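Side-chain contacts in aminoglycoside phosphotransferase (Streptomyces rimosus, PDB 6FUC), which probably transfers a phosphate from ATP to the 3''-hydroxyl of streptomycin, an aminoglycoside modification associated with antibiotic resistance: residues E163-L168 with D267-G272; E108-A113 with I195-D200; L4-T9 with G79-G84; L176-A181 with A254-R259; Q66-P71 with H118-E123. All coordinates share one frame; numbering follows the deposited sequence. Where two conformers were deposited one is given.

Overall arrangement
From the N terminus, helix 4-12 opens interaction 3. Before this loop closes at the hairpin turn 79-84, interaction 5 has begun at Q66-P71, so the two cross. Interaction 2 starts in helix 100-117, and interaction 5 then closes at H118-E123, a second crossing. Interactions 1 and 4 open on the consecutive helices 161-168 and 172-181. Interaction 2 closes next, at strand 195-197, and therefore crosses both. Interaction 4 closes at the start of helix 257-266 and interaction 1 just after its end, with 4 nested inside 1. Interaction 3 belongs to the N-terminal lobe, interaction 5 joins the lobes, and interactions 1, 2 and 4 tie together the largely helical C-terminal lobe.

Interaction 1: E163-L168 with D267-G272; sequences ELLARL and DPLTWG
The contact between L164, L165, L168 and L269 contains no flat group; the W271 ring and the R167 guanidinium lie to its sides. D267 CG lies level with the W271 ring, beyond its rim, and NE1 donates to D267 OD2 at 3.0 Å, meeting that oxygen from above the carboxylate plane. R212 makes a cation-pi contact with this ring and also hydrogen-bonds T270 OG1. L164 CD2 sits over one face of the R167 guanidinium, nearer its margin than its middle. L269 CD1 does the touching, reaching the helix backbone at L165 CA, 3.9 Å away. With CG opposite the backbone N (chi1 -173°), L165 sends its CD1 to within 4.0 Å of L269 CD1, and the two side chains meet at a slant. L168 comes tip to tip, its CD1 4.0 Å from L269 CD1. L164 adds a looser contact, its CB 4.4 Å from L269 CD1. In the turn, D267 O accepts from both T270 N and T270 OG1, the hydroxyl at 2.7 Å on a lone pair. F135 also packs on L165 and L168. Such leucine packing seats the C-terminal tail on the helical lobe of the kinase-like fold.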
# COMPACT_ATOMS: atom_id res chain seq x y z
N GLU A 163 3.86 19.45 14.20
CA GLU A 163 4.21 18.93 15.51
C GLU A 163 4.34 17.41 15.52
O GLU A 163 5.25 16.84 16.13
CB GLU A 163 3.15 19.33 16.57
CG GLU A 163 3.23 20.80 16.89
CD GLU A 163 2.08 21.30 17.78
OE1 GLU A 163 1.39 20.49 18.43
OE2 GLU A 163 1.88 22.51 17.78
N LEU A 164 3.47 16.74 14.80
CA LEU A 164 3.55 15.30 14.68
C LEU A 164 4.85 14.89 14.01
O LEU A 164 5.53 13.94 14.47
CB LEU A 164 2.32 14.76 13.93
CG LEU A 164 0.96 14.98 14.59
CD1 LEU A 164 -0.16 14.56 13.65
CD2 LEU A 164 0.90 14.25 15.92
N LEU A 165 5.20 15.56 12.94
CA LEU A 165 6.45 15.26 12.25
C LEU A 165 7.66 15.47 13.15
O LEU A 165 8.61 14.66 13.19
CB LEU A 165 6.55 16.09 10.96
CG LEU A 165 7.76 15.70 10.09
CD1 LEU A 165 7.67 14.27 9.60
CD2 LEU A 165 7.80 16.61 8.90
N ALA A 166 7.60 16.56 13.91
CA ALA A 166 8.71 16.86 14.84
C ALA A 166 8.88 15.82 15.96
O ALA A 166 9.97 15.70 16.49
CB ALA A 166 8.49 18.26 15.43
N ARG A 167 7.84 15.06 16.29
CA ARG A 167 7.98 13.96 17.26
C ARG A 167 8.86 12.81 16.71
O ARG A 167 9.52 12.10 17.43
CB ARG A 167 6.65 13.33 17.65
CG ARG A 167 5.71 14.23 18.42
CD ARG A 167 4.36 13.54 18.82
NE ARG A 167 3.52 14.66 19.31
CZ ARG A 167 2.24 14.51 19.57
NH1 ARG A 167 1.69 13.31 19.40
NH2 ARG A 167 1.50 15.53 19.98
N LEU A 168 8.82 12.66 15.39
CA LEU A 168 9.50 11.55 14.70
C LEU A 168 10.92 11.95 14.28
O LEU A 168 11.80 11.08 14.21
CB LEU A 168 8.69 11.19 13.48
CG LEU A 168 7.24 10.72 13.78
CD1 LEU A 168 6.50 10.46 12.47
CD2 LEU A 168 7.19 9.51 14.71
N ASP A 267 3.48 7.12 8.43
CA ASP A 267 2.81 6.83 7.17
C ASP A 267 1.80 7.90 6.82
O ASP A 267 1.80 8.37 5.65
CB ASP A 267 2.22 5.42 7.19
CG ASP A 267 1.81 4.99 5.79
OD1 ASP A 267 2.77 4.48 5.07
OD2 ASP A 267 0.66 5.22 5.42
N PRO A 268 0.87 8.30 7.69
CA PRO A 268 -0.13 9.24 7.25
C PRO A 268 0.38 10.59 6.83
O PRO A 268 -0.26 11.32 6.08
CB PRO A 268 -1.10 9.36 8.43
CG PRO A 268 -0.37 8.85 9.55
CD PRO A 268 0.64 7.85 9.08
N LEU A 269 1.55 10.97 7.32
CA LEU A 269 2.19 12.23 6.99
C LEU A 269 2.76 12.26 5.56
O LEU A 269 3.17 13.29 5.10
CB LEU A 269 3.28 12.57 8.03
CG LEU A 269 2.81 12.59 9.45
CD1 LEU A 269 4.01 12.82 10.35
CD2 LEU A 269 1.74 13.61 9.70
N THR A 270 2.82 11.08 4.90
CA THR A 270 3.47 10.96 3.61
C THR A 270 2.51 11.01 2.43
O THR A 270 2.96 10.95 1.30
CB THR A 270 4.26 9.63 3.50
OG1 THR A 270 3.36 8.52 3.44
CG2 THR A 270 5.26 9.47 4.58
N TRP A 271 1.20 11.12 2.68
CA TRP A 271 0.17 11.08 1.59
C TRP A 271 -0.35 12.46 1.33
O TRP A 271 -0.75 13.15 2.26
CB TRP A 271 -0.97 10.14 1.99
CG TRP A 271 -0.55 8.69 2.09
CD1 TRP A 271 -0.17 8.05 3.22
CD2 TRP A 271 -0.43 7.75 1.03
NE1 TRP A 271 0.15 6.76 2.94
CE2 TRP A 271 0.00 6.54 1.60
CE3 TRP A 271 -0.68 7.80 -0.33
CZ2 TRP A 271 0.19 5.39 0.85
CZ3 TRP A 271 -0.47 6.66 -1.08
CH2 TRP A 271 -0.03 5.48 -0.48
N GLY A 272 -0.38 12.85 0.08
CA GLY A 272 -0.99 14.10 -0.29
C GLY A 272 -0.04 15.03 -1.03
O GLY A 272 1.15 14.69 -1.23
OXT GLY A 272 -0.49 16.12 -1.44

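Interaction 2: E108-A113 with I195-D200; sequences EPIADA and IILDPD
I110 points from helix 100-117 at strand 195-197, and its two branches divide the work between I195 and L197. At CB the chain forks. The short branch, CG2, stands opposite the backbone N and meets I195 CD1 at 4.1 Å, the end of a side chain that runs aslant to its own. The longer branch leaves CB beside the N (chi1 -69°) and continues nearly straight through CG1 to CD1, which lies beside L197, 4.3 Å from L197 CD2. L197 does not start out aimed at the helix; only its far end swings closer. The contact is aliphatic throughout and buried, with no hydrogen bond between the segments. Just past the strand, D198 turns the chain away with an Asx turn, its OD1 accepting from D200 N at 2.8 Å and also from T201 N. The strand follows directly on the HGDxxxxN sequence, in this family the probable catalytic loop. It is the middle member of a three-stranded antiparallel sheet, between 93-94 and 204-207. V204 of the latter and L225 of helix 219-233 touch both I110 and I195, while F247 of helix 243-251 packs on I110.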
# COMPACT_ATOMS: atom_id res chain seq x y z
N GLU A 108 -2.56 -16.57 9.12
CA GLU A 108 -1.28 -17.28 8.82
C GLU A 108 -0.94 -17.28 7.32
O GLU A 108 0.22 -17.06 6.94
CB GLU A 108 -1.19 -18.69 9.44
CG GLU A 108 -1.16 -18.65 10.93
CD GLU A 108 -1.17 -20.03 11.55
OE1 GLU A 108 -1.51 -21.03 10.89
OE2 GLU A 108 -0.77 -20.08 12.73
N PRO A 109 -1.96 -17.45 6.44
CA PRO A 109 -1.68 -17.31 5.01
C PRO A 109 -1.09 -15.92 4.64
O PRO A 109 -0.18 -15.85 3.79
CB PRO A 109 -3.02 -17.55 4.35
CG PRO A 109 -3.64 -18.57 5.24
CD PRO A 109 -3.20 -18.20 6.64
N ILE A 110 -1.57 -14.87 5.28
CA ILE A 110 -1.04 -13.55 5.05
C ILE A 110 0.40 -13.48 5.53
O ILE A 110 1.30 -12.96 4.82
CB ILE A 110 -1.95 -12.46 5.68
CG1 ILE A 110 -3.27 -12.34 4.96
CG2 ILE A 110 -1.20 -11.14 5.67
CD1 ILE A 110 -4.31 -11.57 5.70
N ALA A 111 0.69 -14.00 6.73
CA ALA A 111 2.03 -13.99 7.23
C ALA A 111 2.94 -14.68 6.24
O ALA A 111 4.08 -14.20 5.95
CB ALA A 111 2.10 -14.65 8.60
N ASP A 112 2.50 -15.80 5.72
CA ASP A 112 3.36 -16.55 4.81
C ASP A 112 3.58 -15.79 3.47
O ASP A 112 4.69 -15.80 2.93
CB ASP A 112 2.75 -17.94 4.47
CG ASP A 112 2.64 -18.88 5.64
OD1 ASP A 112 3.30 -18.68 6.67
OD2 ASP A 112 1.89 -19.88 5.50
N ALA A 113 2.54 -15.19 2.95
CA ALA A 113 2.64 -14.48 1.67
C ALA A 113 3.54 -13.21 1.81
O ALA A 113 4.30 -12.89 0.90
CB ALA A 113 1.28 -14.09 1.14
N ILE A 195 -4.50 -6.37 0.18
CA ILE A 195 -4.26 -7.83 0.21
C ILE A 195 -5.58 -8.45 -0.24
O ILE A 195 -6.60 -8.27 0.40
CB ILE A 195 -3.88 -8.31 1.61
CG1 ILE A 195 -2.66 -7.54 2.15
CG2 ILE A 195 -3.69 -9.79 1.59
CD1 ILE A 195 -2.37 -7.84 3.56
N ILE A 196 -5.54 -9.18 -1.36
CA ILE A 196 -6.75 -9.81 -1.90
C ILE A 196 -6.73 -11.27 -1.46
O ILE A 196 -5.72 -11.97 -1.65
CB ILE A 196 -6.81 -9.71 -3.41
CG1 ILE A 196 -6.66 -8.25 -3.87
CG2 ILE A 196 -8.14 -10.28 -3.91
CD1 ILE A 196 -7.61 -7.23 -3.28
N LEU A 197 -7.85 -11.73 -0.94
CA LEU A 197 -8.00 -13.11 -0.43
C LEU A 197 -8.82 -13.94 -1.40
O LEU A 197 -9.80 -13.48 -1.99
CB LEU A 197 -8.71 -13.11 0.92
CG LEU A 197 -8.05 -12.23 1.99
CD1 LEU A 197 -8.86 -12.27 3.27
CD2 LEU A 197 -6.63 -12.59 2.24
N ASP A 198 -8.44 -15.21 -1.53
CA ASP A 198 -9.25 -16.16 -2.28
C ASP A 198 -10.52 -16.45 -1.44
O ASP A 198 -10.42 -16.80 -0.30
CB ASP A 198 -8.46 -17.45 -2.48
CG ASP A 198 -9.18 -18.51 -3.25
OD1 ASP A 198 -10.29 -18.94 -2.91
OD2 ASP A 198 -8.61 -18.96 -4.27
N PRO A 199 -11.71 -16.25 -2.05
CA PRO A 199 -12.96 -16.33 -1.25
C PRO A 199 -13.34 -17.73 -0.83
O PRO A 199 -14.23 -17.87 -0.00
CB PRO A 199 -13.97 -15.73 -2.18
CG PRO A 199 -13.46 -15.95 -3.50
CD PRO A 199 -12.00 -15.77 -3.41
N ASP A 200 -12.71 -18.74 -1.42
CA ASP A 200 -12.99 -20.13 -1.07
C ASP A 200 -11.97 -20.71 -0.12
O ASP A 200 -12.34 -21.40 0.86
CB ASP A 200 -13.14 -20.97 -2.34
CG ASP A 200 -14.37 -20.55 -3.07
OD1 ASP A 200 -15.50 -20.65 -2.48
OD2 ASP A 200 -14.27 -20.06 -4.20

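Interaction 3: L4-T9 with G79-G84; sequences LTAFLT and GAAGAG
A6 and A81 face each other directly: both CB atoms point across the contact, and they meet at 3.6 Å, methyl against methyl. F7, the next residue of the helix, is turned differently. Its CB leaves at an angle to the hairpin, and the ring then comes closer because CG stands beside the backbone N (chi1 -68°). The ring offers its edge, with CE1 4.0 Å from A81 O and that oxygen near the ring plane, so the carbonyl looks at the rim of hydrogens and not at a face. This polar brush is gentle, with no hydrogen bond across the segments. A81, which meets both partners, is the third residue of the type I turn G79 to G82, which is closed by G79 N to G82 O at 2.9 Å and G82 N to G79 O at 3.2 Å. On the helix, T9 OG1 folds back to T5 O at 2.9 Å, while T9 N approaches that oxygen from the opposite face of its plane. F7 also rests on A31 and F33 of strand 31-34 and on P46. An N-terminal helix thus lies against the five-stranded antiparallel sheet and its hairpin turn, in the N-terminal lobe of the kinase-like fold.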
# COMPACT_ATOMS: atom_id res chain seq x y z
N LEU A 4 -12.21 13.54 -15.33
CA LEU A 4 -12.94 12.39 -15.78
C LEU A 4 -12.95 12.27 -17.27
O LEU A 4 -12.65 11.17 -17.79
CB LEU A 4 -14.40 12.28 -15.29
CG LEU A 4 -14.75 11.81 -13.92
CD1 LEU A 4 -16.26 11.96 -13.93
CD2 LEU A 4 -14.26 10.36 -13.69
N THR A 5 -13.26 13.35 -17.96
CA THR A 5 -13.35 13.24 -19.40
C THR A 5 -12.00 12.93 -20.05
O THR A 5 -11.97 12.05 -20.92
CB THR A 5 -14.19 14.36 -19.98
OG1 THR A 5 -15.55 14.32 -19.42
CG2 THR A 5 -14.30 14.23 -21.52
N ALA A 6 -10.93 13.62 -19.65
CA ALA A 6 -9.62 13.32 -20.20
C ALA A 6 -9.23 11.86 -19.90
O ALA A 6 -8.67 11.17 -20.78
CB ALA A 6 -8.57 14.26 -19.65
N PHE A 7 -9.53 11.37 -18.70
CA PHE A 7 -9.13 10.03 -18.33
C PHE A 7 -9.92 8.99 -19.11
O PHE A 7 -9.36 8.04 -19.65
CB PHE A 7 -9.30 9.86 -16.85
CG PHE A 7 -8.35 10.68 -15.99
CD1 PHE A 7 -7.21 11.28 -16.49
CD2 PHE A 7 -8.66 10.85 -14.66
CE1 PHE A 7 -6.37 11.97 -15.65
CE2 PHE A 7 -7.82 11.51 -13.79
CZ PHE A 7 -6.69 12.11 -14.33
N LEU A 8 -11.21 9.23 -19.25
CA LEU A 8 -12.02 8.29 -19.98
C LEU A 8 -11.60 8.29 -21.49
O LEU A 8 -11.64 7.25 -22.15
CB LEU A 8 -13.53 8.57 -19.83
CG LEU A 8 -14.07 8.13 -18.44
CD1 LEU A 8 -15.43 8.77 -18.14
CD2 LEU A 8 -14.18 6.61 -18.35
N THR A 9 -11.11 9.40 -22.01
CA THR A 9 -10.59 9.43 -23.38
C THR A 9 -9.42 8.46 -23.55
O THR A 9 -9.36 7.71 -24.51
CB THR A 9 -10.24 10.84 -23.79
OG1 THR A 9 -11.44 11.65 -23.72
CG2 THR A 9 -9.78 10.91 -25.14
N GLY A 79 -1.12 11.01 -22.69
CA GLY A 79 -1.44 12.13 -23.55
C GLY A 79 -1.20 13.43 -22.82
O GLY A 79 -0.64 13.44 -21.75
N ALA A 80 -1.69 14.53 -23.39
CA ALA A 80 -1.50 15.84 -22.81
C ALA A 80 -2.05 16.06 -21.40
O ALA A 80 -1.50 16.86 -20.59
CB ALA A 80 -2.07 16.85 -23.78
N ALA A 81 -3.09 15.34 -21.08
CA ALA A 81 -3.76 15.50 -19.82
C ALA A 81 -3.34 14.47 -18.75
O ALA A 81 -3.91 14.45 -17.66
CB ALA A 81 -5.26 15.48 -20.08
N GLY A 82 -2.39 13.58 -19.05
CA GLY A 82 -1.81 12.69 -18.08
C GLY A 82 -1.66 11.28 -18.62
O GLY A 82 -1.35 11.09 -19.81
N ALA A 83 -1.84 10.31 -17.77
CA ALA A 83 -1.50 8.92 -18.11
C ALA A 83 -2.50 7.98 -17.45
O ALA A 83 -3.13 8.30 -16.41
CB ALA A 83 -0.07 8.54 -17.69
N GLY A 84 -2.61 6.81 -18.07
CA GLY A 84 -3.43 5.70 -17.56
C GLY A 84 -2.66 4.44 -17.55
O GLY A 84 -1.99 4.08 -18.52

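Interaction 4: L176-A181 with A254-R259; sequences LAQEAA and ALDRDR
D256 OD1 is gripped by R259 N, at 3.2 Å, and by a water that donates to it at 2.9 Å. The first bond makes D256 the N-cap of helix 257-266, with the N-H coming from well above the carboxylate plane. The water also accepts from Q178 NE2, at 3.1 Å, and so bridges helix 172-181 to the cap. The other carboxylate oxygen, OD2, takes R259 NE at 3.3 Å in a salt bridge, nearly in the guanidinium plane though well above the carboxylate plane, with a weak second bond from NH1. The arginine chain bends at chi3 (39°), which brings NE back to its own cap residue. Its guanidinium presents a face to Q178: the amide plane is only 25° off, and the two side chains run antiparallel alongside each other. R175 donates to Q178 OE1, and R259 NH2 makes a salt bridge to D217 and a hydrogen bond to Q182. The helix N terminus and the arginine probably both stabilise the negative charge of D256, with D217 as the arginine's second acid, while the glutamine amide stacks over it at a modest tilt. Q178 CD sits over the guanidinium face, 3.8 Å from R259 NE.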
# COMPACT_ATOMS: atom_id res chain seq x y z
N LEU A 176 17.00 4.64 10.78
CA LEU A 176 17.83 4.31 9.65
C LEU A 176 18.78 3.15 9.96
O LEU A 176 19.03 2.29 9.12
CB LEU A 176 18.66 5.50 9.16
CG LEU A 176 17.88 6.52 8.34
CD1 LEU A 176 18.65 7.87 8.31
CD2 LEU A 176 17.61 6.08 6.93
N ALA A 177 19.34 3.12 11.17
CA ALA A 177 20.21 2.03 11.52
C ALA A 177 19.45 0.71 11.56
O ALA A 177 19.98 -0.33 11.10
CB ALA A 177 20.89 2.33 12.83
N GLN A 178 18.23 0.75 12.10
CA GLN A 178 17.41 -0.50 12.12
C GLN A 178 17.06 -0.95 10.71
O GLN A 178 17.06 -2.14 10.41
CB GLN A 178 16.18 -0.29 12.98
CG GLN A 178 16.54 -0.12 14.45
CD GLN A 178 15.35 0.29 15.27
OE1 GLN A 178 14.64 1.21 14.91
NE2 GLN A 178 15.19 -0.32 16.39
N GLU A 179 16.71 0.01 9.85
CA GLU A 179 16.39 -0.29 8.45
C GLU A 179 17.61 -0.91 7.78
O GLU A 179 17.45 -1.91 7.08
CB GLU A 179 16.03 1.03 7.73
CG GLU A 179 15.85 0.86 6.22
CD GLU A 179 15.67 2.24 5.57
OE1 GLU A 179 16.67 2.96 5.39
OE2 GLU A 179 14.56 2.58 5.25
N ALA A 180 18.79 -0.36 7.97
CA ALA A 180 19.98 -0.93 7.32
C ALA A 180 20.22 -2.37 7.77
O ALA A 180 20.59 -3.21 6.94
CB ALA A 180 21.21 -0.09 7.63
N ALA A 181 19.98 -2.65 9.05
CA ALA A 181 20.18 -3.96 9.57
C ALA A 181 19.14 -4.96 9.13
O ALA A 181 19.47 -6.16 9.02
CB ALA A 181 20.19 -3.86 11.08
N ALA A 254 10.83 -10.72 15.76
CA ALA A 254 10.59 -10.26 17.11
C ALA A 254 9.79 -8.99 16.98
O ALA A 254 10.05 -8.09 16.06
CB ALA A 254 11.88 -9.96 17.83
N LEU A 255 8.77 -8.88 17.81
CA LEU A 255 8.01 -7.60 17.85
C LEU A 255 8.89 -6.51 18.44
O LEU A 255 9.57 -6.72 19.42
CB LEU A 255 6.72 -7.70 18.67
CG LEU A 255 5.72 -8.64 18.04
CD1 LEU A 255 4.74 -9.10 19.11
CD2 LEU A 255 5.03 -7.97 16.86
N ASP A 256 8.82 -5.31 17.88
CA ASP A 256 9.50 -4.10 18.32
C ASP A 256 8.48 -2.96 18.29
O ASP A 256 8.23 -2.35 17.25
CB ASP A 256 10.73 -3.82 17.43
CG ASP A 256 11.51 -2.61 17.87
OD1 ASP A 256 11.01 -1.72 18.57
OD2 ASP A 256 12.65 -2.51 17.39
N ARG A 257 7.81 -2.71 19.40
CA ARG A 257 6.68 -1.79 19.36
C ARG A 257 7.07 -0.35 19.05
O ARG A 257 6.29 0.29 18.40
CB ARG A 257 5.86 -1.93 20.65
CG ARG A 257 5.23 -3.32 20.80
CD ARG A 257 4.51 -3.93 19.64
NE ARG A 257 3.62 -5.00 20.00
CZ ARG A 257 2.61 -5.44 19.26
NH1 ARG A 257 2.35 -4.94 18.01
NH2 ARG A 257 1.86 -6.43 19.75
N ASP A 258 8.21 0.16 19.51
CA ASP A 258 8.57 1.52 19.19
C ASP A 258 8.84 1.68 17.72
O ASP A 258 8.50 2.67 17.12
CB ASP A 258 9.82 1.97 20.00
CG ASP A 258 9.58 2.06 21.47
OD1 ASP A 258 8.42 2.05 21.95
OD2 ASP A 258 10.61 2.13 22.17
N ARG A 259 9.53 0.70 17.13
CA ARG A 259 9.82 0.76 15.73
C ARG A 259 8.47 0.69 14.91
O ARG A 259 8.26 1.41 13.97
CB ARG A 259 10.76 -0.38 15.39
CG ARG A 259 10.93 -0.24 13.88
CD ARG A 259 12.25 -0.78 13.40
NE ARG A 259 12.57 -1.98 14.17
CZ ARG A 259 13.23 -3.02 13.70
NH1 ARG A 259 13.49 -4.01 14.54
NH2 ARG A 259 13.62 -3.11 12.43
O HOH W 1 13.05 0.37 18.56

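Interaction 5: Q66-P71 with H118-E123; sequences QDIPGP and HELPPE
Between the two lobes of the kinase-like fold, Q66 and I68 in the loop from helix 50-63 to strand 73-79 meet L120, just after helix 100-117; the equivalent loop of protein kinases, following helix C, likewise packs on the C-terminal lobe. Both methyls of L120 do the touching. CD1 lies 3.9 Å from Q66 CB and 4.1 Å from I68 CG1, while CD2 reaches Q66 OE1 at 3.7 Å and Q66 O at 3.8 Å. L120 and I68 pass side by side, pointing opposite ways, whereas L120 comes slantwise against the glutamine. The Q66 chain bends at chi2 (-64°), and this fold brings its amide oxygen back alongside the leucine instead of letting it run straight out. W62 and V185 pack on L120 as well. Beside the contact, R116 NH2 donates to D67 O, and H118 is held by Y251 OH at ND1 and D221 OD2 at NE2, which fixes the start of the second segment. No hydrogen bond crosses between the segments. Across them the lobes meet through methyl and methylene packing, with the glutamine oxygen against a methyl at van der Waals distance, so the hold depends on fit of shape more than on directional bonds.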
# COMPACT_ATOMS: atom_id res chain seq x y z
N GLN A 66 8.91 -11.95 -10.26
CA GLN A 66 9.45 -12.30 -8.96
C GLN A 66 8.71 -13.42 -8.24
O GLN A 66 8.97 -13.71 -7.08
CB GLN A 66 9.55 -11.09 -8.06
CG GLN A 66 10.43 -9.99 -8.63
CD GLN A 66 11.86 -10.47 -8.77
OE1 GLN A 66 12.47 -10.85 -7.76
NE2 GLN A 66 12.39 -10.44 -9.97
N ASP A 67 7.75 -14.01 -8.93
CA ASP A 67 6.94 -15.10 -8.30
C ASP A 67 6.22 -14.68 -7.04
O ASP A 67 6.16 -15.45 -6.06
CB ASP A 67 7.73 -16.38 -8.10
CG ASP A 67 6.87 -17.56 -7.89
OD1 ASP A 67 5.74 -17.65 -8.39
OD2 ASP A 67 7.36 -18.49 -7.25
N ILE A 68 5.70 -13.46 -7.02
CA ILE A 68 4.86 -12.93 -5.96
C ILE A 68 3.54 -12.57 -6.61
O ILE A 68 3.54 -11.85 -7.61
CB ILE A 68 5.45 -11.67 -5.31
CG1 ILE A 68 6.83 -11.91 -4.72
CG2 ILE A 68 4.51 -11.11 -4.26
CD1 ILE A 68 6.93 -12.95 -3.65
N PRO A 69 2.40 -13.04 -6.11
CA PRO A 69 1.16 -12.84 -6.84
C PRO A 69 0.68 -11.39 -6.77
O PRO A 69 0.63 -10.75 -5.73
CB PRO A 69 0.18 -13.78 -6.11
CG PRO A 69 0.72 -13.87 -4.70
CD PRO A 69 2.20 -13.89 -4.91
N GLY A 70 0.29 -10.88 -7.93
CA GLY A 70 -0.09 -9.48 -8.10
C GLY A 70 -0.70 -9.29 -9.48
O GLY A 70 -0.91 -10.22 -10.24
N PRO A 71 -1.03 -8.05 -9.81
CA PRO A 71 -1.62 -7.72 -11.11
C PRO A 71 -0.62 -7.88 -12.24
O PRO A 71 0.60 -7.95 -12.00
CB PRO A 71 -2.05 -6.27 -10.95
CG PRO A 71 -1.79 -5.88 -9.57
CD PRO A 71 -0.80 -6.85 -9.01
N HIS A 118 8.89 -10.42 1.47
CA HIS A 118 9.98 -9.94 2.26
C HIS A 118 11.26 -10.86 2.21
O HIS A 118 12.25 -10.63 2.95
CB HIS A 118 9.59 -9.77 3.70
CG HIS A 118 8.63 -8.65 3.97
ND1 HIS A 118 8.32 -8.26 5.24
CD2 HIS A 118 7.96 -7.80 3.15
CE1 HIS A 118 7.49 -7.25 5.21
NE2 HIS A 118 7.23 -6.95 3.93
N GLU A 119 11.24 -11.88 1.47
CA GLU A 119 12.41 -12.69 1.22
C GLU A 119 13.00 -12.44 -0.14
O GLU A 119 14.11 -12.95 -0.39
CB GLU A 119 12.08 -14.19 1.43
CG GLU A 119 12.02 -14.46 2.93
CD GLU A 119 11.67 -15.88 3.27
OE1 GLU A 119 11.35 -16.67 2.39
OE2 GLU A 119 11.67 -16.23 4.45
N LEU A 120 12.40 -11.61 -0.99
CA LEU A 120 13.11 -11.21 -2.21
C LEU A 120 14.42 -10.53 -1.82
O LEU A 120 14.45 -9.78 -0.86
CB LEU A 120 12.26 -10.25 -3.03
CG LEU A 120 10.98 -10.85 -3.63
CD1 LEU A 120 10.27 -9.77 -4.41
CD2 LEU A 120 11.27 -12.06 -4.48
N PRO A 121 15.53 -10.77 -2.52
CA PRO A 121 16.80 -10.17 -2.11
C PRO A 121 16.82 -8.67 -2.26
O PRO A 121 16.68 -8.17 -3.36
CB PRO A 121 17.83 -10.86 -3.02
CG PRO A 121 17.02 -11.37 -4.15
CD PRO A 121 15.68 -11.68 -3.65
N PRO A 122 16.92 -7.92 -1.17
CA PRO A 122 16.62 -6.50 -1.31
C PRO A 122 17.59 -5.74 -2.17
O PRO A 122 17.22 -4.75 -2.82
CB PRO A 122 16.56 -5.99 0.13
CG PRO A 122 17.19 -6.97 0.91
CD PRO A 122 17.10 -8.30 0.24
N GLU A 123 18.85 -6.17 -2.17
CA GLU A 123 19.88 -5.50 -2.99
C GLU A 123 19.62 -5.68 -4.50
O GLU A 123 20.19 -4.91 -5.27
CB GLU A 123 21.28 -5.98 -2.62
CG GLU A 123 21.69 -7.35 -3.10
CD GLU A 123 21.02 -8.57 -2.48
OE1 GLU A 123 20.19 -8.48 -1.53
OE2 GLU A 123 21.44 -9.68 -2.93